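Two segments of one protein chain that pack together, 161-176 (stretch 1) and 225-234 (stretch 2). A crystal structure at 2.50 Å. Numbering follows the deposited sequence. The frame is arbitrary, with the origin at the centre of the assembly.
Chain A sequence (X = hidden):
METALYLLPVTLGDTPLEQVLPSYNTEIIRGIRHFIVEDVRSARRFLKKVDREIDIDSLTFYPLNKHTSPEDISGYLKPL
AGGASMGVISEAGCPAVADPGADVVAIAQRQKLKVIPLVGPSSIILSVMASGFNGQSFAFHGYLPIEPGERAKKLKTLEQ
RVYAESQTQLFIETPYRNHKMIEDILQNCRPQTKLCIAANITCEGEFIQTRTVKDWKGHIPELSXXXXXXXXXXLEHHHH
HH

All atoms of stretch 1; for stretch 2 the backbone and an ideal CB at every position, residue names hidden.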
# COMPACT_ATOMS: atom_id res chain seq x y z
N ARG A 161 -19.70 -3.91 7.41
CA ARG A 161 -18.40 -4.04 8.05
C ARG A 161 -17.80 -2.66 8.31
O ARG A 161 -17.07 -2.44 9.28
CB ARG A 161 -17.45 -4.88 7.19
CG ARG A 161 -17.35 -6.33 7.62
CD ARG A 161 -16.42 -7.11 6.71
NE ARG A 161 -16.14 -8.46 7.19
CZ ARG A 161 -15.35 -9.32 6.55
NH1 ARG A 161 -14.78 -8.97 5.40
NH2 ARG A 161 -15.12 -10.52 7.05
N VAL A 162 -18.11 -1.72 7.42
CA VAL A 162 -17.63 -0.36 7.57
C VAL A 162 -17.91 0.17 8.98
O VAL A 162 -17.02 0.70 9.65
CB VAL A 162 -18.31 0.58 6.58
CG1 VAL A 162 -17.83 2.00 6.80
CG2 VAL A 162 -18.04 0.13 5.16
N TYR A 163 -19.16 0.03 9.40
CA TYR A 163 -19.62 0.49 10.70
C TYR A 163 -19.36 -0.51 11.81
O TYR A 163 -19.25 -0.13 12.97
CB TYR A 163 -21.12 0.76 10.63
CG TYR A 163 -21.50 1.79 9.61
CD1 TYR A 163 -21.49 3.14 9.93
CD2 TYR A 163 -21.90 1.41 8.33
CE1 TYR A 163 -21.88 4.12 8.99
CE2 TYR A 163 -22.30 2.38 7.38
CZ TYR A 163 -22.28 3.72 7.73
OH TYR A 163 -22.65 4.67 6.82
N ALA A 164 -19.28 -1.78 11.47
CA ALA A 164 -19.03 -2.80 12.47
C ALA A 164 -17.58 -2.84 12.95
O ALA A 164 -17.33 -3.23 14.09
CB ALA A 164 -19.43 -4.16 11.94
N GLU A 165 -16.65 -2.44 12.09
CA GLU A 165 -15.22 -2.47 12.42
C GLU A 165 -14.46 -1.18 12.16
O GLU A 165 -13.23 -1.16 12.26
CB GLU A 165 -14.52 -3.60 11.65
CG GLU A 165 -15.02 -5.01 11.92
CD GLU A 165 -14.30 -6.05 11.06
OE1 GLU A 165 -13.06 -6.16 11.17
OE2 GLU A 165 -14.98 -6.75 10.26
N SER A 166 -15.16 -0.11 11.81
CA SER A 166 -14.49 1.16 11.52
C SER A 166 -13.35 0.91 10.55
O SER A 166 -12.20 1.31 10.79
CB SER A 166 -13.96 1.77 12.81
OG SER A 166 -15.04 2.18 13.63
N GLN A 167 -13.67 0.26 9.44
CA GLN A 167 -12.67 -0.07 8.44
C GLN A 167 -13.03 0.28 6.99
O GLN A 167 -14.04 -0.15 6.46
CB GLN A 167 -12.36 -1.55 8.53
CG GLN A 167 -11.27 -2.03 7.60
CD GLN A 167 -11.17 -3.53 7.66
OE1 GLN A 167 -11.85 -4.23 6.92
NE2 GLN A 167 -10.32 -4.02 8.55
N THR A 168 -12.16 1.06 6.37
CA THR A 168 -12.34 1.45 4.99
C THR A 168 -12.44 0.19 4.12
O THR A 168 -11.69 -0.77 4.34
CB THR A 168 -11.14 2.30 4.54
OG1 THR A 168 -11.01 3.40 5.44
CG2 THR A 168 -11.33 2.82 3.11
N GLN A 169 -13.36 0.17 3.17
CA GLN A 169 -13.50 -0.99 2.28
C GLN A 169 -13.13 -0.58 0.85
O GLN A 169 -13.66 0.40 0.33
CB GLN A 169 -14.94 -1.51 2.33
CG GLN A 169 -15.43 -1.89 3.73
CD GLN A 169 -14.57 -2.95 4.46
OE1 GLN A 169 -14.38 -4.07 3.97
NE2 GLN A 169 -14.06 -2.58 5.63
N LEU A 170 -12.22 -1.32 0.22
CA LEU A 170 -11.77 -0.99 -1.14
C LEU A 170 -11.97 -2.09 -2.16
O LEU A 170 -11.74 -3.27 -1.87
CB LEU A 170 -10.27 -0.63 -1.16
CG LEU A 170 -9.64 0.52 -0.38
CD1 LEU A 170 -9.47 0.14 1.08
CD2 LEU A 170 -8.27 0.81 -0.99
N PHE A 171 -12.36 -1.70 -3.37
CA PHE A 171 -12.55 -2.65 -4.46
C PHE A 171 -12.37 -1.95 -5.81
O PHE A 171 -12.57 -0.74 -5.93
CB PHE A 171 -13.93 -3.32 -4.35
CG PHE A 171 -15.09 -2.36 -4.23
CD1 PHE A 171 -15.73 -1.87 -5.37
CD2 PHE A 171 -15.56 -1.99 -2.98
CE1 PHE A 171 -16.84 -1.02 -5.27
CE2 PHE A 171 -16.68 -1.13 -2.86
CZ PHE A 171 -17.31 -0.65 -4.02
N ILE A 172 -11.97 -2.70 -6.83
CA ILE A 172 -11.75 -2.14 -8.16
C ILE A 172 -12.71 -2.71 -9.19
O ILE A 172 -13.40 -3.70 -8.93
CB ILE A 172 -10.31 -2.38 -8.63
CG1 ILE A 172 -10.07 -3.88 -8.81
CG2 ILE A 172 -9.32 -1.79 -7.63
CD1 ILE A 172 -8.79 -4.25 -9.56
N GLU A 173 -12.74 -2.07 -10.36
CA GLU A 173 -13.63 -2.48 -11.45
C GLU A 173 -13.02 -2.34 -12.83
O GLU A 173 -12.22 -1.44 -13.09
CB GLU A 173 -14.92 -1.66 -11.41
CG GLU A 173 -16.13 -2.47 -10.98
CD GLU A 173 -16.51 -3.55 -11.99
OE1 GLU A 173 -15.61 -4.27 -12.49
OE2 GLU A 173 -17.72 -3.70 -12.27
N THR A 174 -13.41 -3.25 -13.73
CA THR A 174 -12.91 -3.22 -15.10
C THR A 174 -13.38 -1.93 -15.76
O THR A 174 -14.52 -1.50 -15.57
CB THR A 174 -13.40 -4.46 -15.89
OG1 THR A 174 -12.68 -4.55 -17.13
CG2 THR A 174 -14.89 -4.35 -16.20
N PRO A 175 -12.51 -1.29 -16.56
CA PRO A 175 -12.82 -0.04 -17.25
C PRO A 175 -14.26 0.17 -17.75
O PRO A 175 -14.90 1.15 -17.38
CB PRO A 175 -11.77 0.02 -18.36
CG PRO A 175 -11.34 -1.41 -18.54
CD PRO A 175 -11.29 -1.89 -17.12
N TYR A 176 -14.77 -0.75 -18.56
CA TYR A 176 -16.12 -0.58 -19.07
C TYR A 176 -17.22 -0.59 -18.00
O TYR A 176 -18.15 0.22 -18.05
CB TYR A 176 -16.41 -1.66 -20.12
CG TYR A 176 -16.98 -1.12 -21.41
CD1 TYR A 176 -16.35 -0.07 -22.10
CD2 TYR A 176 -18.14 -1.65 -21.97
CE1 TYR A 176 -16.87 0.43 -23.30
CE2 TYR A 176 -18.66 -1.16 -23.17
CZ TYR A 176 -18.02 -0.13 -23.83
OH TYR A 176 -18.53 0.36 -25.01
N UNK A 225 -14.71 4.07 -20.96
CA UNK A 225 -14.11 5.02 -20.04
C UNK A 225 -12.66 4.61 -19.73
O UNK A 225 -11.90 4.27 -20.64
CB UNK A 225 -14.93 5.11 -18.75
N UNK A 226 -12.29 4.64 -18.45
CA UNK A 226 -10.94 4.28 -17.99
C UNK A 226 -10.96 3.96 -16.48
O UNK A 226 -11.63 4.64 -15.71
CB UNK A 226 -9.96 5.41 -18.28
N UNK A 227 -10.17 2.95 -16.05
CA UNK A 227 -10.03 2.44 -14.67
C UNK A 227 -9.84 3.34 -13.45
O UNK A 227 -9.19 4.39 -13.51
CB UNK A 227 -8.82 1.50 -14.68
N UNK A 228 -10.41 2.89 -12.33
CA UNK A 228 -10.36 3.60 -11.04
C UNK A 228 -10.63 2.66 -9.86
O UNK A 228 -10.95 1.49 -10.06
CB UNK A 228 -11.38 4.74 -11.03
N UNK A 229 -10.50 3.17 -8.64
CA UNK A 229 -10.74 2.37 -7.43
C UNK A 229 -11.86 3.00 -6.63
O UNK A 229 -12.08 4.21 -6.72
CB UNK A 229 -9.47 2.25 -6.58
N UNK A 230 -12.56 2.20 -5.82
CA UNK A 230 -13.64 2.73 -5.00
C UNK A 230 -13.42 2.48 -3.51
O UNK A 230 -12.95 1.41 -3.11
CB UNK A 230 -14.97 2.11 -5.44
N UNK A 231 -13.76 3.47 -2.69
CA UNK A 231 -13.61 3.34 -1.25
C UNK A 231 -14.88 3.74 -0.51
O UNK A 231 -15.42 4.82 -0.73
CB UNK A 231 -12.43 4.19 -0.77
N UNK A 232 -15.35 2.87 0.38
CA UNK A 232 -16.55 3.11 1.18
C UNK A 232 -16.18 3.32 2.65
O UNK A 232 -15.48 2.50 3.24
CB UNK A 232 -17.53 1.94 1.04
N UNK A 233 -16.66 4.42 3.24
CA UNK A 233 -16.39 4.69 4.65
C UNK A 233 -17.59 5.41 5.27
O UNK A 233 -18.54 5.70 4.56
CB UNK A 233 -15.12 5.52 4.81
N UNK A 234 -17.53 5.72 6.57
CA UNK A 234 -18.68 6.30 7.28
C UNK A 234 -19.18 7.74 7.26
O UNK A 234 -20.37 7.95 6.97
CB UNK A 234 -18.41 6.02 8.76

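Strand 168-173 and strand 228-233 run antiparallel, their directions 159° apart; each is extended, so successive side chains alternate between two faces of the sheet, one carrying Leu170 and Ile172, the other Gln169, Phe171 and Glu173.

At 225 the ideal CB points sideways, 4.2 Å from Pro175 O, with no pocket to fill, so small, polar or long side chains would all do. The residue is Lys225, poorly ordered, whose end leads away. Position 226 points away and finds nothing of stretch 1 within 5.5 Å, so geometry constrains it little; it is Ile226.

Position 227 has phi -46° and psi 146°, a conformation open to proline, and its CA lies 4.5 Å from the CA of Pro175. A small or compact apolar group would suit. Pro227 is deposited, its CD 3.9 Å from Pro175 CB.

Position 228 lies on the face of Glu173, yet its ideal CB has nothing of stretch 1 within 5.5 Å. Small or medium side chains are equally plausible; Cys228 is deposited, and its SG stays 6.0 Å from Glu173 O.

At 229 the CB turns to the Leu170 and Ile172 face, 4.2 Å from Ile172 CG2. The extended backbone suits a beta-branched aliphatic such as valine or isoleucine, and leucine would also do. Ile229 places CG1 3.6 Å from Ile172 CG2.

Position 230 is fixed by two backbone hydrogen bonds, from its N to Phe171 O (2.9 Å) and from Phe171 N to its O (3.2 Å). Its ideal CB is 3.7 Å from Phe171 CE1, so the start of any side chain here meets an aromatic ring; an apolar group, aliphatic or aromatic, is expected. Phe230 sets its CB over the face of the Phe171 ring, 4.0 Å from the centroid. The two rings are oblique, planes at 48°.

Position 231 returns to the Leu170 face, its CB 4.3 Å from Thr168 CG2 and 4.6 Å from Leu170 CG. Leucine, isoleucine or valine would suit. Leu231 brings CG to 3.8 Å from Leu170 CG.

At 232 the backbone again pairs, N to Gln169 O at 3.0 Å and O from Gln169 N at 3.2 Å. The ideal CB lies on the face of Gln169 and Phe171, 4.5 Å from Val162 CG2 and 5.0 Å from Phe171 CE2, an apolar setting for medium aliphatics. Leu232 lays CG 3.9 Å from Phe171 CE2, at the ring edge.

Position 233 points sideways, its CB 4.7 Å from Thr168 OG1 and 4.9 Å from Val162 CG1; a large side chain could reach along the turn after the helix. Tyr233 does so: Thr168 OG1 lies over one ring face.

At 234 the CB points toward stretch 1, 4.0 Å from Tyr163 CE1, while Ser166 OG offers a polar partner farther out. A long chain with a polar end suits. Lys234 packs CB 3.7 Å from Tyr163 CE1 and donates from NZ to Ser166 OG at 3.2 Å.

Stretch 2, residues 225-234: KIPCIFLLYK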
# COMPACT_ATOMS: atom_id res chain seq x y z
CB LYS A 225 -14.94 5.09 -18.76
CG LYS A 225 -14.62 6.28 -17.87
CD LYS A 225 -15.27 6.10 -16.52
CE LYS A 225 -14.53 6.89 -15.46
NZ LYS A 225 -14.53 6.15 -14.18
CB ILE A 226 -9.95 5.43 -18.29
CG1 ILE A 226 -9.42 5.30 -19.72
CG2 ILE A 226 -8.83 5.44 -17.27
CD1 ILE A 226 -8.61 4.02 -20.06
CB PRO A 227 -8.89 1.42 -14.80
CG PRO A 227 -8.06 2.00 -15.87
CD PRO A 227 -9.10 2.40 -16.89
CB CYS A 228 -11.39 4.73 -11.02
SG CYS A 228 -13.08 4.17 -11.21
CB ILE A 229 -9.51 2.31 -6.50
CG1 ILE A 229 -8.32 1.69 -7.22
CG2 ILE A 229 -9.85 1.53 -5.24
CD1 ILE A 229 -7.63 2.59 -8.23
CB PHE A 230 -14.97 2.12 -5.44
CG PHE A 230 -15.37 2.47 -6.85
CD1 PHE A 230 -15.59 3.80 -7.21
CD2 PHE A 230 -15.50 1.48 -7.82
CE1 PHE A 230 -15.94 4.13 -8.53
CE2 PHE A 230 -15.84 1.80 -9.15
CZ PHE A 230 -16.06 3.13 -9.49
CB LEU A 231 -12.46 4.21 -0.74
CG LEU A 231 -11.06 3.97 -1.30
CD1 LEU A 231 -10.98 4.60 -2.70
CD2 LEU A 231 -10.00 4.58 -0.36
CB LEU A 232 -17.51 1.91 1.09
CG LEU A 232 -18.08 1.43 -0.24
CD1 LEU A 232 -19.05 0.30 0.02
CD2 LEU A 232 -18.79 2.58 -0.94
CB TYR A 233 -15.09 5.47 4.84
CG TYR A 233 -14.55 5.32 6.24
CD1 TYR A 233 -14.42 4.05 6.82
CD2 TYR A 233 -14.23 6.43 7.00
CE1 TYR A 233 -13.99 3.91 8.15
CE2 TYR A 233 -13.80 6.31 8.32
CZ TYR A 233 -13.68 5.05 8.89
OH TYR A 233 -13.27 4.94 10.20
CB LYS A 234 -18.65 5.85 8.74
CG LYS A 234 -17.30 5.89 9.41
CD LYS A 234 -17.46 5.41 10.84
CE LYS A 234 -16.15 5.37 11.60
NZ LYS A 234 -16.38 5.08 13.04
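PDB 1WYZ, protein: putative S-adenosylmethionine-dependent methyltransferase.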